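Side-chain contacts in cyclopropane mycolic acid synthase 1 (PDB 1KPH), which converts a double bond at the distal position of an alpha mycolic acid into a cyclopropane ring, using a methylene group from S-adenosyl-L-methionine: residues F23-D28 with Q244-Q249; R81-Y86 with S110-S115; F186-F191 with A270-I275. All coordinates share one frame; numbering follows the deposited sequence.

Contact 1 (F23-D28 with Q244-Q249); sequences FRLFLD and QANKGQ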
loop_
_atom_site.group_PDB
_atom_site.type_symbol
_atom_site.label_atom_id
_atom_site.label_comp_id
_atom_site.label_asym_id
_atom_site.label_seq_id
_atom_site.Cartn_x
_atom_site.Cartn_y
_atom_site.Cartn_z
ATOM N N PHE A 23 -4.978 -10.187 -10.963
ATOM C CA PHE A 23 -4.966 -8.808 -10.502
ATOM C C PHE A 23 -5.014 -7.854 -11.678
ATOM O O PHE A 23 -5.616 -6.788 -11.591
ATOM C CB PHE A 23 -3.729 -8.536 -9.646
ATOM C CG PHE A 23 -3.791 -9.172 -8.292
ATOM C CD1 PHE A 23 -3.073 -10.331 -8.016
ATOM C CD2 PHE A 23 -4.597 -8.625 -7.295
ATOM C CE1 PHE A 23 -3.156 -10.936 -6.767
ATOM C CE2 PHE A 23 -4.688 -9.221 -6.043
ATOM C CZ PHE A 23 -3.965 -10.381 -5.778
ATOM N N ARG A 24 -4.394 -8.257 -12.782
ATOM C CA ARG A 24 -4.374 -7.444 -13.986
ATOM C C ARG A 24 -5.770 -7.194 -14.528
ATOM O O ARG A 24 -5.961 -6.285 -15.331
ATOM C CB ARG A 24 -3.522 -8.108 -15.071
ATOM C CG ARG A 24 -2.039 -7.812 -14.958
ATOM C CD ARG A 24 -1.258 -8.459 -16.089
ATOM N NE ARG A 24 0.078 -7.888 -16.195
ATOM C CZ ARG A 24 0.346 -6.706 -16.743
ATOM N NH1 ARG A 24 -0.628 -5.963 -17.251
ATOM N NH2 ARG A 24 1.591 -6.258 -16.766
ATOM N N LEU A 25 -6.744 -7.996 -14.098
ATOM C CA LEU A 25 -8.118 -7.811 -14.566
ATOM C C LEU A 25 -8.784 -6.592 -13.954
ATOM O O LEU A 25 -9.780 -6.101 -14.485
ATOM C CB LEU A 25 -8.999 -9.033 -14.268
ATOM C CG LEU A 25 -8.870 -10.335 -15.071
ATOM C CD1 LEU A 25 -8.586 -10.042 -16.533
ATOM C CD2 LEU A 25 -7.773 -11.166 -14.504
ATOM N N PHE A 26 -8.260 -6.092 -12.838
ATOM C CA PHE A 26 -8.893 -4.923 -12.248
ATOM C C PHE A 26 -7.992 -3.741 -11.908
ATOM O O PHE A 26 -8.482 -2.625 -11.781
ATOM C CB PHE A 26 -9.757 -5.332 -11.039
ATOM C CG PHE A 26 -8.982 -5.801 -9.838
ATOM C CD1 PHE A 26 -8.486 -4.887 -8.908
ATOM C CD2 PHE A 26 -8.806 -7.161 -9.599
ATOM C CE1 PHE A 26 -7.829 -5.328 -7.750
ATOM C CE2 PHE A 26 -8.153 -7.609 -8.444
ATOM C CZ PHE A 26 -7.665 -6.690 -7.521
ATOM N N LEU A 27 -6.686 -3.967 -11.786
ATOM C CA LEU A 27 -5.753 -2.871 -11.487
ATOM C C LEU A 27 -5.382 -2.124 -12.764
ATOM O O LEU A 27 -5.547 -2.649 -13.865
ATOM C CB LEU A 27 -4.469 -3.410 -10.857
ATOM C CG LEU A 27 -4.585 -4.144 -9.522
ATOM C CD1 LEU A 27 -3.194 -4.573 -9.070
ATOM C CD2 LEU A 27 -5.239 -3.234 -8.491
ATOM N N ASP A 28 -4.870 -0.905 -12.624
ATOM C CA ASP A 28 -4.472 -0.146 -13.801
ATOM C C ASP A 28 -3.178 -0.771 -14.321
ATOM O O ASP A 28 -2.533 -1.563 -13.625
ATOM C CB ASP A 28 -4.249 1.336 -13.458
ATOM C CG ASP A 28 -2.925 1.584 -12.762
ATOM O OD1 ASP A 28 -2.826 1.321 -11.542
ATOM O OD2 ASP A 28 -1.978 2.033 -13.446
ATOM N N GLN A 244 -15.666 -6.801 -12.836
ATOM C CA GLN A 244 -16.977 -7.278 -13.257
ATOM C C GLN A 244 -17.063 -7.475 -14.771
ATOM O O GLN A 244 -17.573 -8.490 -15.245
ATOM C CB GLN A 244 -18.054 -6.297 -12.792
ATOM C CG GLN A 244 -19.464 -6.659 -13.213
ATOM C CD GLN A 244 -20.516 -5.890 -12.436
ATOM O OE1 GLN A 244 -21.222 -6.455 -11.599
ATOM N NE2 GLN A 244 -20.618 -4.593 -12.699
ATOM N N ALA A 245 -16.561 -6.505 -15.530
ATOM C CA ALA A 245 -16.588 -6.599 -16.987
ATOM C C ALA A 245 -15.628 -7.693 -17.452
ATOM O O ALA A 245 -15.721 -8.177 -18.583
ATOM C CB ALA A 245 -16.203 -5.255 -17.606
ATOM N N ASN A 246 -14.706 -8.071 -16.570
ATOM C CA ASN A 246 -13.724 -9.115 -16.854
ATOM C C ASN A 246 -14.110 -10.412 -16.141
ATOM O O ASN A 246 -13.282 -11.310 -15.975
ATOM C CB ASN A 246 -12.336 -8.675 -16.380
ATOM C CG ASN A 246 -11.642 -7.756 -17.371
ATOM O OD1 ASN A 246 -10.864 -6.879 -16.984
ATOM N ND2 ASN A 246 -11.907 -7.964 -18.659
ATOM N N LYS A 247 -15.368 -10.494 -15.720
ATOM C CA LYS A 247 -15.887 -11.658 -15.003
ATOM C C LYS A 247 -15.576 -12.994 -15.668
ATOM O O LYS A 247 -15.052 -13.906 -15.026
ATOM C CB LYS A 247 -17.399 -11.519 -14.823
ATOM C CG LYS A 247 -18.078 -12.714 -14.174
ATOM C CD LYS A 247 -19.564 -12.438 -14.017
ATOM C CE LYS A 247 -20.326 -13.667 -13.561
ATOM N NZ LYS A 247 -21.792 -13.397 -13.524
ATOM N N GLY A 248 -15.914 -13.116 -16.948
ATOM C CA GLY A 248 -15.655 -14.356 -17.656
ATOM C C GLY A 248 -14.190 -14.727 -17.598
ATOM O O GLY A 248 -13.828 -15.899 -17.468
ATOM N N GLN A 249 -13.336 -13.715 -17.683
ATOM C CA GLN A 249 -11.900 -13.938 -17.641
ATOM C C GLN A 249 -11.461 -14.320 -16.228
ATOM O O GLN A 249 -10.566 -15.143 -16.049
ATOM C CB GLN A 249 -11.169 -12.672 -18.087
ATOM C CG GLN A 249 -9.753 -12.916 -18.567
ATOM C CD GLN A 249 -9.708 -13.903 -19.716
ATOM O OE1 GLN A 249 -10.463 -13.781 -20.682
ATOM N NE2 GLN A 249 -8.818 -14.881 -19.623
#
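Leu25 points its side chain at the break between helix 229-245 and helix 247-253, where Asn246 and Gln249 receive it. It has the most surface buried of the three. Its CD1 methyl lies 3.7 Å from Gln249 CG. The same CD1 is 3.9 Å from Asn246 CG. Nearer the backbone, Leu25 CB rests 4.0 Å from Asn246 CB, where the two side chains cross at a slant. The Gln249 side chain crosses that of Leu25 at about a right angle. Its CG stands anti to its own backbone N (chi1 -159°), and the chain then bends at chi2. The aliphatic part stays on Leu25 while the amide turns away. Asn246 also brings its amide to the Leu25 backbone. The modelled OD1 is 2.8 Å from Leu25 O, which suggests that the amide is turned over; the opposite placement might give a hydrogen bond. Behind this surface, Phe26 packs on Leu243 and Leu27 on Trp239. The chemistry is thus chiefly apolar, carried by CH groups of one leucine and two amide residues. The Asn246 amide turns to the Leu25 backbone, and the Gln249 amide is directed away from Leu25.

Contact 2 (R81-Y86 with S110-S115); sequences RAVEKY and SENLRS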
loop_
_atom_site.group_PDB
_atom_site.type_symbol
_atom_site.label_atom_id
_atom_site.label_comp_id
_atom_site.label_asym_id
_atom_site.label_seq_id
_atom_site.Cartn_x
_atom_site.Cartn_y
_atom_site.Cartn_z
ATOM N N ARG A 81 9.064 4.641 -11.202
ATOM C CA ARG A 81 8.727 6.057 -11.369
ATOM C C ARG A 81 9.823 6.873 -10.685
ATOM O O ARG A 81 10.281 7.894 -11.206
ATOM C CB ARG A 81 7.376 6.361 -10.719
ATOM C CG ARG A 81 6.982 7.840 -10.677
ATOM C CD ARG A 81 6.671 8.374 -12.052
ATOM N NE ARG A 81 6.085 9.716 -12.038
ATOM C CZ ARG A 81 5.702 10.358 -13.138
ATOM N NH1 ARG A 81 5.844 9.777 -14.319
ATOM N NH2 ARG A 81 5.188 11.579 -13.069
ATOM N N ALA A 82 10.244 6.411 -9.512
ATOM C CA ALA A 82 11.294 7.088 -8.765
ATOM C C ALA A 82 12.556 7.145 -9.624
ATOM O O ALA A 82 13.214 8.180 -9.713
ATOM C CB ALA A 82 11.574 6.344 -7.459
ATOM N N VAL A 83 12.887 6.025 -10.260
ATOM C CA VAL A 83 14.063 5.960 -11.122
ATOM C C VAL A 83 13.933 6.870 -12.345
ATOM O O VAL A 83 14.756 7.758 -12.576
ATOM C CB VAL A 83 14.300 4.519 -11.638
ATOM C CG1 VAL A 83 15.398 4.513 -12.702
ATOM C CG2 VAL A 83 14.682 3.608 -10.488
ATOM N N GLU A 84 12.882 6.636 -13.120
ATOM C CA GLU A 84 12.631 7.363 -14.356
ATOM C C GLU A 84 12.298 8.855 -14.271
ATOM O O GLU A 84 12.759 9.639 -15.105
ATOM C CB GLU A 84 11.542 6.625 -15.138
ATOM C CG GLU A 84 12.014 5.283 -15.702
ATOM C CD GLU A 84 10.923 4.223 -15.735
ATOM O OE1 GLU A 84 9.770 4.557 -16.083
ATOM O OE2 GLU A 84 11.224 3.047 -15.423
ATOM N N LYS A 85 11.511 9.260 -13.280
ATOM C CA LYS A 85 11.145 10.670 -13.165
ATOM C C LYS A 85 11.979 11.461 -12.164
ATOM O O LYS A 85 12.118 12.682 -12.295
ATOM C CB LYS A 85 9.666 10.808 -12.794
ATOM C CG LYS A 85 9.115 12.233 -12.914
ATOM C CD LYS A 85 8.987 12.650 -14.378
ATOM C CE LYS A 85 8.383 14.038 -14.518
ATOM N NZ LYS A 85 8.250 14.459 -15.948
ATOM N N TYR A 86 12.540 10.779 -11.172
ATOM C CA TYR A 86 13.324 11.468 -10.155
ATOM C C TYR A 86 14.812 11.147 -10.148
ATOM O O TYR A 86 15.583 11.784 -9.435
ATOM C CB TYR A 86 12.714 11.213 -8.776
ATOM C CG TYR A 86 11.291 11.715 -8.672
ATOM C CD1 TYR A 86 10.222 10.944 -9.127
ATOM C CD2 TYR A 86 11.014 12.979 -8.153
ATOM C CE1 TYR A 86 8.909 11.420 -9.070
ATOM C CE2 TYR A 86 9.709 13.464 -8.093
ATOM C CZ TYR A 86 8.661 12.682 -8.553
ATOM O OH TYR A 86 7.371 13.168 -8.500
ATOM N N SER A 110 15.322 -2.742 -17.708
ATOM C CA SER A 110 15.468 -1.285 -17.678
ATOM C C SER A 110 16.724 -0.823 -18.414
ATOM O O SER A 110 17.754 -1.487 -18.369
ATOM C CB SER A 110 15.527 -0.789 -16.232
ATOM O OG SER A 110 15.878 0.586 -16.172
ATOM N N GLU A 111 16.635 0.308 -19.106
ATOM C CA GLU A 111 17.795 0.845 -19.801
ATOM C C GLU A 111 18.343 2.043 -19.035
ATOM O O GLU A 111 19.239 2.749 -19.507
ATOM C CB GLU A 111 17.450 1.226 -21.249
ATOM C CG GLU A 111 16.008 1.625 -21.501
ATOM C CD GLU A 111 15.629 2.926 -20.834
ATOM O OE1 GLU A 111 15.611 2.976 -19.587
ATOM O OE2 GLU A 111 15.348 3.903 -21.560
ATOM N N ASN A 112 17.805 2.258 -17.836
ATOM C CA ASN A 112 18.244 3.360 -16.993
ATOM C C ASN A 112 19.471 2.908 -16.206
ATOM O O ASN A 112 19.522 1.777 -15.731
ATOM C CB ASN A 112 17.134 3.768 -16.029
ATOM C CG ASN A 112 17.411 5.096 -15.372
ATOM O OD1 ASN A 112 16.896 6.132 -15.796
ATOM N ND2 ASN A 112 18.248 5.080 -14.346
ATOM N N LEU A 113 20.443 3.803 -16.053
ATOM C CA LEU A 113 21.688 3.493 -15.353
ATOM C C LEU A 113 21.630 3.345 -13.833
ATOM O O LEU A 113 22.520 2.734 -13.247
ATOM C CB LEU A 113 22.748 4.550 -15.680
ATOM C CG LEU A 113 23.095 4.803 -17.148
ATOM C CD1 LEU A 113 24.167 5.875 -17.231
ATOM C CD2 LEU A 113 23.578 3.522 -17.799
ATOM N N ARG A 114 20.609 3.897 -13.187
ATOM C CA ARG A 114 20.537 3.807 -11.728
ATOM C C ARG A 114 20.462 2.390 -11.177
ATOM O O ARG A 114 19.993 1.472 -11.846
ATOM C CB ARG A 114 19.352 4.618 -11.195
ATOM C CG ARG A 114 19.503 6.116 -11.376
ATOM C CD ARG A 114 20.763 6.637 -10.695
ATOM N NE ARG A 114 20.922 8.071 -10.911
ATOM C CZ ARG A 114 21.955 8.791 -10.481
ATOM N NH1 ARG A 114 22.943 8.217 -9.801
ATOM N NH2 ARG A 114 21.993 10.091 -10.727
ATOM N N SER A 115 20.934 2.230 -9.942
ATOM C CA SER A 115 20.934 0.942 -9.259
ATOM C C SER A 115 19.508 0.566 -8.876
ATOM O O SER A 115 18.776 1.386 -8.321
ATOM C CB SER A 115 21.805 1.024 -8.001
ATOM O OG SER A 115 21.666 -0.137 -7.198
HETATM O O HOH W 1 13.943 2.268 -16.803
#
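Asn112 meets Val83 along its whole side chain, from CB to the amide. Asn112 CB starts the contact, 3.8 Å from Val83 CG1. One bond further, Asn112 CG is 3.4 Å from the same methyl, which stands above the flat amide group. At the tip, the modelled ND2 lies 3.3 Å from Val83 CG1. The modelled OD1 is near this methyl too, a little further off. The modelled ND2 is also 2.9 Å from Arg114 N. The two amide ends are probably exchanged in the model, and turned over the group might accept a hydrogen bond from Arg114 N. Asn112 CG lies anti to its backbone N (chi1 -166°), and this lays the amide along Val83. The valine comes from the other direction, and the two side chains slide past each other. Arg114 adds a looser apolar touch, with its CB 4.2 Å from Val83 CG1. Its charged end leads away to a salt bridge with Asp87.

The backbone before Asn112 is held by an ST turn, in which Ser110 OG accepts from Asn112 N at 3.0 Å. A water joins the two segments near this turn. It donates to Glu84 OE2 at 3.1 Å and lies 2.6 Å from Ser110 OG. Its bond to Glu111 is weak. By this means it probably eases the approach of two like-charged glutamates.

Val83 is on helix 77-86, and its side chain also touches Val90 of strand 89-93 and Lys116 of strand 116-119. Lys116 NZ bonds to the carbonyl oxygens of Asn112 and Arg114. The contact therefore seats helix 77-86 against the turn that leads from helix 97-109 into the outer strand 116-119 of the Rossmann-like sheet.

Contact 3 (F186-F191 with A270-I275); sequences FTFARF and AEMFRI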
loop_
_atom_site.group_PDB
_atom_site.type_symbol
_atom_site.label_atom_id
_atom_site.label_comp_id
_atom_site.label_asym_id
_atom_site.label_seq_id
_atom_site.Cartn_x
_atom_site.Cartn_y
_atom_site.Cartn_z
ATOM N N PHE A 186 -22.175 -3.399 13.562
ATOM C CA PHE A 186 -22.145 -4.856 13.499
ATOM C C PHE A 186 -21.805 -5.274 12.075
ATOM O O PHE A 186 -20.964 -6.145 11.857
ATOM C CB PHE A 186 -23.510 -5.437 13.891
ATOM C CG PHE A 186 -23.831 -5.317 15.354
ATOM C CD1 PHE A 186 -25.113 -5.591 15.816
ATOM C CD2 PHE A 186 -22.852 -4.948 16.274
ATOM C CE1 PHE A 186 -25.418 -5.502 17.172
ATOM C CE2 PHE A 186 -23.147 -4.856 17.634
ATOM C CZ PHE A 186 -24.433 -5.133 18.083
ATOM N N THR A 187 -22.469 -4.644 11.110
ATOM C CA THR A 187 -22.229 -4.939 9.704
ATOM C C THR A 187 -20.768 -4.654 9.384
ATOM O O THR A 187 -20.113 -5.424 8.681
ATOM C CB THR A 187 -23.123 -4.075 8.797
ATOM O OG1 THR A 187 -24.498 -4.373 9.064
ATOM C CG2 THR A 187 -22.824 -4.356 7.333
ATOM N N PHE A 188 -20.263 -3.543 9.909
ATOM C CA PHE A 188 -18.873 -3.164 9.695
ATOM C C PHE A 188 -17.964 -4.256 10.259
ATOM O O PHE A 188 -17.131 -4.813 9.545
ATOM C CB PHE A 188 -18.579 -1.825 10.382
ATOM C CG PHE A 188 -17.154 -1.365 10.239
ATOM C CD1 PHE A 188 -16.565 -1.258 8.981
ATOM C CD2 PHE A 188 -16.403 -1.026 11.363
ATOM C CE1 PHE A 188 -15.246 -0.820 8.844
ATOM C CE2 PHE A 188 -15.084 -0.587 11.235
ATOM C CZ PHE A 188 -14.506 -0.484 9.972
ATOM N N ALA A 189 -18.143 -4.565 11.541
ATOM C CA ALA A 189 -17.346 -5.588 12.210
ATOM C C ALA A 189 -17.437 -6.923 11.479
ATOM O O ALA A 189 -16.447 -7.639 11.354
ATOM C CB ALA A 189 -17.809 -5.749 13.652
ATOM N N ARG A 190 -18.631 -7.254 11.001
ATOM C CA ARG A 190 -18.853 -8.502 10.281
ATOM C C ARG A 190 -18.090 -8.507 8.955
ATOM O O ARG A 190 -17.627 -9.556 8.501
ATOM C CB ARG A 190 -20.353 -8.693 10.044
ATOM C CG ARG A 190 -20.735 -9.885 9.189
ATOM C CD ARG A 190 -21.989 -10.573 9.737
ATOM N NE ARG A 190 -22.985 -9.627 10.241
ATOM C CZ ARG A 190 -23.643 -8.746 9.492
ATOM N NH1 ARG A 190 -23.421 -8.681 8.186
ATOM N NH2 ARG A 190 -24.522 -7.925 10.053
ATOM N N PHE A 191 -17.952 -7.330 8.347
ATOM C CA PHE A 191 -17.235 -7.200 7.082
ATOM C C PHE A 191 -15.728 -7.267 7.319
ATOM O O PHE A 191 -14.991 -7.818 6.502
ATOM C CB PHE A 191 -17.589 -5.877 6.397
ATOM C CG PHE A 191 -17.062 -5.762 4.989
ATOM C CD1 PHE A 191 -17.544 -6.596 3.982
ATOM C CD2 PHE A 191 -16.091 -4.814 4.668
ATOM C CE1 PHE A 191 -17.065 -6.488 2.668
ATOM C CE2 PHE A 191 -15.606 -4.699 3.358
ATOM C CZ PHE A 191 -16.094 -5.536 2.359
ATOM N N ALA A 270 -15.437 -0.060 -0.825
ATOM C CA ALA A 270 -15.809 1.204 -1.447
ATOM C C ALA A 270 -16.860 1.935 -0.612
ATOM O O ALA A 270 -16.780 3.151 -0.419
ATOM C CB ALA A 270 -16.333 0.953 -2.862
ATOM N N GLU A 271 -17.847 1.196 -0.116
ATOM C CA GLU A 271 -18.897 1.799 0.697
ATOM C C GLU A 271 -18.343 2.207 2.055
ATOM O O GLU A 271 -18.719 3.244 2.604
ATOM C CB GLU A 271 -20.058 0.823 0.886
ATOM C CG GLU A 271 -20.758 0.451 -0.408
ATOM C CD GLU A 271 -21.346 1.655 -1.130
ATOM O OE1 GLU A 271 -21.770 1.496 -2.296
ATOM O OE2 GLU A 271 -21.392 2.754 -0.535
ATOM N N MET A 272 -17.442 1.390 2.592
ATOM C CA MET A 272 -16.835 1.679 3.881
ATOM C C MET A 272 -16.125 3.029 3.844
ATOM O O MET A 272 -16.170 3.786 4.816
ATOM C CB MET A 272 -15.852 0.572 4.263
ATOM C CG MET A 272 -16.244 -0.202 5.514
ATOM S SD MET A 272 -17.939 -0.840 5.459
ATOM C CE MET A 272 -18.826 0.443 6.348
ATOM N N PHE A 273 -15.468 3.332 2.728
ATOM C CA PHE A 273 -14.780 4.610 2.600
ATOM C C PHE A 273 -15.787 5.720 2.342
ATOM O O PHE A 273 -15.629 6.835 2.835
ATOM C CB PHE A 273 -13.745 4.576 1.468
ATOM C CG PHE A 273 -12.425 3.969 1.872
ATOM C CD1 PHE A 273 -12.070 2.694 1.452
ATOM C CD2 PHE A 273 -11.547 4.673 2.692
ATOM C CE1 PHE A 273 -10.858 2.124 1.843
ATOM C CE2 PHE A 273 -10.331 4.115 3.091
ATOM C CZ PHE A 273 -9.987 2.837 2.665
ATOM N N ARG A 274 -16.829 5.403 1.576
ATOM C CA ARG A 274 -17.865 6.378 1.255
ATOM C C ARG A 274 -18.555 6.889 2.523
ATOM O O ARG A 274 -18.762 8.091 2.675
ATOM C CB ARG A 274 -18.906 5.761 0.309
ATOM C CG ARG A 274 -19.168 6.578 -0.958
ATOM C CD ARG A 274 -20.394 6.071 -1.721
ATOM N NE ARG A 274 -20.231 4.702 -2.209
ATOM C CZ ARG A 274 -19.451 4.354 -3.231
ATOM N NH1 ARG A 274 -18.761 5.275 -3.888
ATOM N NH2 ARG A 274 -19.353 3.080 -3.586
ATOM N N ILE A 275 -18.892 5.980 3.435
ATOM C CA ILE A 275 -19.566 6.354 4.677
ATOM C C ILE A 275 -18.617 6.875 5.760
ATOM O O ILE A 275 -19.056 7.480 6.739
ATOM C CB ILE A 275 -20.390 5.170 5.242
ATOM C CG1 ILE A 275 -21.200 5.633 6.454
ATOM C CG2 ILE A 275 -19.472 4.022 5.620
ATOM C CD1 ILE A 275 -22.187 4.606 6.962
#
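Met272 lies against the edge of the Phe188 ring, with its CG 3.5 Å from Phe188 CE1. The Met272 sulfur follows along the same edge, 3.8 Å from Phe188 CD1. Measured to the ring centre, the Met272 SD direction is 78° off the Phe188 ring normal, so this is an edge-on Met-aromatic contact. Met272 CE, 3.9 Å from Phe188 CD1, rises out of the ring plane. A second aromatic partner is Phe191, one helical turn on. The Met272 SD sits 5.3 Å from the centroid of the Phe191 ring, and it approaches obliquely, 44° off the normal. The sulfur is thus shared by two rings. Bends at chi2 (52°) and chi3 of Met272 curl the thioether so that CG, SD and CE can all reach Phe188.

Around this pair, Tyr277 meets Phe188 edge-to-face and also touches Met272. Ile278 of strand 278-286 packs on both Phe188 and Met272. Further out, Arg274 and Glu271 join in a side-on salt bridge. Arg274 NE gives Glu271 OE2 the shorter bond, 2.8 Å, and NH2 gives OE1 a longer one, 3.2 Å. Both oxygens are met from above the carboxylate plane. Arg274 NH1 also pairs with Asp237, which ties helix 256-275 to helix 229-245. Phe273 stacks on Tyr232.

Helix 186-199 and helix 256-275 are joined here by a buried, wholly apolar interface. It lies in the helical part of the fold that packs beside the bound didecyl-dimethyl-ammonium. The side chain of Phe188 is about 5 Å from this molecule, and that of Phe191 is about 4 Å from the side chain of Cys269, the probable active-site residue. The cluster therefore probably backs the pocket that holds this lipid-like molecule, consistent with a place beside the acyl-chain site.

From the N terminus, the chain first gives residues 23-28, just after helix 20-23. Contact 1 closes only at 244-249, after most of the sheet has been built. Contact 2 opens and closes within that long span and ties helix 77-86 to the lead-in of strand 116-119. Contact 3 opens at 186-191, before contact 1 has closed, and ends at 270-275, so these two cross. It joins helix 186-199 to helix 256-275, which follows helix 247-253 of contact 1. Contacts 2 and 3 lie on opposite sides of the chain's centre, with centres about 40 Å apart. Contact 1 ties the loop after helix 20-23 to the junction of helices 229-245 and 247-253; contact 2 belongs to the Rossmann-like core.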